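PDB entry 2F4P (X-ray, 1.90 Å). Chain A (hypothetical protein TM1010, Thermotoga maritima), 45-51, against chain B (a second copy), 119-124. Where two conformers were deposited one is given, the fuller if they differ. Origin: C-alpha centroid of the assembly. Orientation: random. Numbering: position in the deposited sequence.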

# COMPACT_ATOMS: atom_id res chain seq x y z
N VAL A 45 3.41 -15.08 5.45
CA VAL A 45 3.37 -14.37 6.74
C VAL A 45 2.20 -13.34 6.80
O VAL A 45 1.67 -13.03 7.87
N PHE A 46 1.78 -12.85 5.64
CA PHE A 46 0.88 -11.70 5.58
C PHE A 46 -0.49 -12.00 4.94
O PHE A 46 -1.44 -11.24 5.15
N ASN A 47 -0.60 -13.09 4.19
CA ASN A 47 -1.82 -13.40 3.41
C ASN A 47 -2.24 -12.26 2.48
O ASN A 47 -3.43 -12.06 2.16
N THR A 48 -1.23 -11.53 2.01
CA THR A 48 -1.40 -10.29 1.27
C THR A 48 -0.22 -10.13 0.32
O THR A 48 0.92 -10.39 0.70
N GLN A 49 -0.46 -9.71 -0.92
CA GLN A 49 0.63 -9.31 -1.79
C GLN A 49 0.47 -7.85 -2.12
O GLN A 49 -0.63 -7.32 -2.10
N VAL A 50 1.60 -7.19 -2.37
CA VAL A 50 1.63 -5.75 -2.67
C VAL A 50 2.55 -5.53 -3.88
O VAL A 50 3.63 -6.14 -4.00
N TYR A 51 2.10 -4.68 -4.79
CA TYR A 51 2.86 -4.40 -6.00
C TYR A 51 2.68 -2.95 -6.40
O TYR A 51 1.78 -2.28 -5.92
N GLY B 119 0.70 2.43 5.59
CA GLY B 119 0.72 1.23 6.42
C GLY B 119 -0.42 0.30 6.08
O GLY B 119 -1.53 0.75 5.83
N ILE B 120 -0.14 -0.99 6.06
CA ILE B 120 -1.14 -2.00 5.75
C ILE B 120 -1.12 -2.98 6.91
O ILE B 120 -0.07 -3.59 7.21
N SER B 121 -2.25 -3.10 7.60
CA SER B 121 -2.42 -4.08 8.67
C SER B 121 -3.09 -5.31 8.06
O SER B 121 -4.21 -5.22 7.53
N THR B 122 -2.41 -6.45 8.10
CA THR B 122 -3.00 -7.66 7.52
C THR B 122 -3.61 -8.48 8.61
O THR B 122 -3.29 -8.32 9.81
N GLN B 123 -4.48 -9.38 8.21
CA GLN B 123 -5.07 -10.38 9.11
C GLN B 123 -5.62 -9.65 10.32
O GLN B 123 -5.34 -10.00 11.46
N VAL B 124 -6.45 -8.65 10.04
CA VAL B 124 -6.95 -7.78 11.10
C VAL B 124 -7.73 -8.58 12.16
O VAL B 124 -7.57 -8.32 13.35

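No direct hydrogen bond joins these two stretches; their polar links run through two waters. Water 1 donates to Val45(A) O at 2.8 Å and to Thr122(B) OG1 at 3.2 Å. Water 2 accepts from Asn47(A) ND2 at 2.9 Å and donates to Gln123(B) OE1 at 2.7 Å. The rest of the contact is packing. The two stretches together bury 282 Å².

Thr122(B) loses the most surface. Its CA-to-CB bond points toward chain A, and chi1 is p. Its CB lies 3.2 Å from Phe46(A) O, and its CG2 lies 3.2 Å from Thr48(A) OG1. These are close contacts of carbon with oxygen. The two oxygens are already paired within chain A: Thr48(A) OG1 donates to Phe46(A) O at 2.8 Å. The Thr48(A) CA-to-CB bond points toward chain B, with chi1 m, and the methyl of Thr122(B) packs against its hydroxyl.

The CA-to-CB bond of Phe46(A) points sideways, with chi1 m. Thr122(B) OG1 sits at the edge of its ring, near the ring plane, 3.9 Å from Phe46(A) CD1. That hydroxyl also has a hydrogen bond elsewhere in the structure.

The CA-to-CB bond of Asn47(A) points toward chain B, with chi1 t. That of Gln123(B) points sideways, with chi1 m, but the end of the side chain comes nearer. Its chi2 of -108° lies between wells. Gln123(B) NE2 reaches 3.7 Å from Asn47(A) CB, which is a contact without a hydrogen bond. The amides of these two residues meet through water 2 instead.

The apolar part comes from the strands. The CA-to-CB bonds of Val50(A), chi1 t, and Ile120(B), chi1 m and chi2 t, point toward each other's stretch. Val50(A) CG2 meets Ile120(B) CD1 at 3.9 Å. The CA-to-CB bond of Ser121(B) points away, and Gln49(A) and Tyr51(A) are out of reach.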

# COMPACT_ATOMS: atom_id res chain seq x y z
CB VAL A 45 4.76 -13.66 6.97
CG1 VAL A 45 4.71 -12.67 8.12
CG2 VAL A 45 5.86 -14.71 7.23
CB PHE A 46 1.57 -10.53 4.84
CG PHE A 46 2.80 -10.02 5.55
CD1 PHE A 46 2.71 -9.13 6.59
CD2 PHE A 46 4.06 -10.47 5.18
CE1 PHE A 46 3.86 -8.71 7.30
CE2 PHE A 46 5.19 -10.04 5.84
CZ PHE A 46 5.08 -9.15 6.92
CB ASN A 47 -2.97 -13.82 4.34
CG ASN A 47 -4.07 -14.56 3.62
OD1 ASN A 47 -3.83 -15.20 2.58
ND2 ASN A 47 -5.29 -14.47 4.15
CB THR A 48 -1.38 -9.10 2.25
OG1 THR A 48 -2.30 -9.32 3.31
CG2 THR A 48 -1.70 -7.78 1.59
CB GLN A 49 0.63 -10.16 -3.03
CG GLN A 49 1.11 -11.55 -2.76
CD GLN A 49 1.12 -12.38 -4.00
OE1 GLN A 49 0.21 -12.30 -4.83
NE2 GLN A 49 2.17 -13.19 -4.15
CB VAL A 50 2.11 -4.91 -1.46
CG1 VAL A 50 2.01 -3.43 -1.75
CG2 VAL A 50 1.33 -5.25 -0.20
CB TYR A 51 2.47 -5.34 -7.14
CG TYR A 51 1.03 -5.75 -7.03
CD1 TYR A 51 0.64 -6.81 -6.21
CD2 TYR A 51 0.06 -5.04 -7.72
CE1 TYR A 51 -0.69 -7.14 -6.07
CE2 TYR A 51 -1.28 -5.39 -7.60
CZ TYR A 51 -1.64 -6.43 -6.78
OH TYR A 51 -2.97 -6.72 -6.68
CB ILE B 120 -0.77 -2.74 4.47
CG1 ILE B 120 -0.52 -1.74 3.34
CG2 ILE B 120 -1.84 -3.76 4.07
CD1 ILE B 120 0.03 -2.40 2.07
CB SER B 121 -3.28 -3.49 9.78
OG SER B 121 -2.66 -2.34 10.33
CB THR B 122 -1.96 -8.51 6.73
OG1 THR B 122 -1.04 -9.12 7.64
CG2 THR B 122 -1.19 -7.63 5.74
CB GLN B 123 -4.04 -11.44 9.51
CG GLN B 123 -3.42 -12.16 8.29
CD GLN B 123 -3.88 -13.61 8.10
OE1 GLN B 123 -5.08 -13.91 7.99
NE2 GLN B 123 -2.91 -14.50 8.01
CB VAL B 124 -7.77 -6.63 10.52
CG1 VAL B 124 -8.49 -5.86 11.61
CG2 VAL B 124 -6.86 -5.70 9.73
O HOH W 1 -0.43 -11.81 9.17
O HOH W 2 -6.45 -12.59 6.04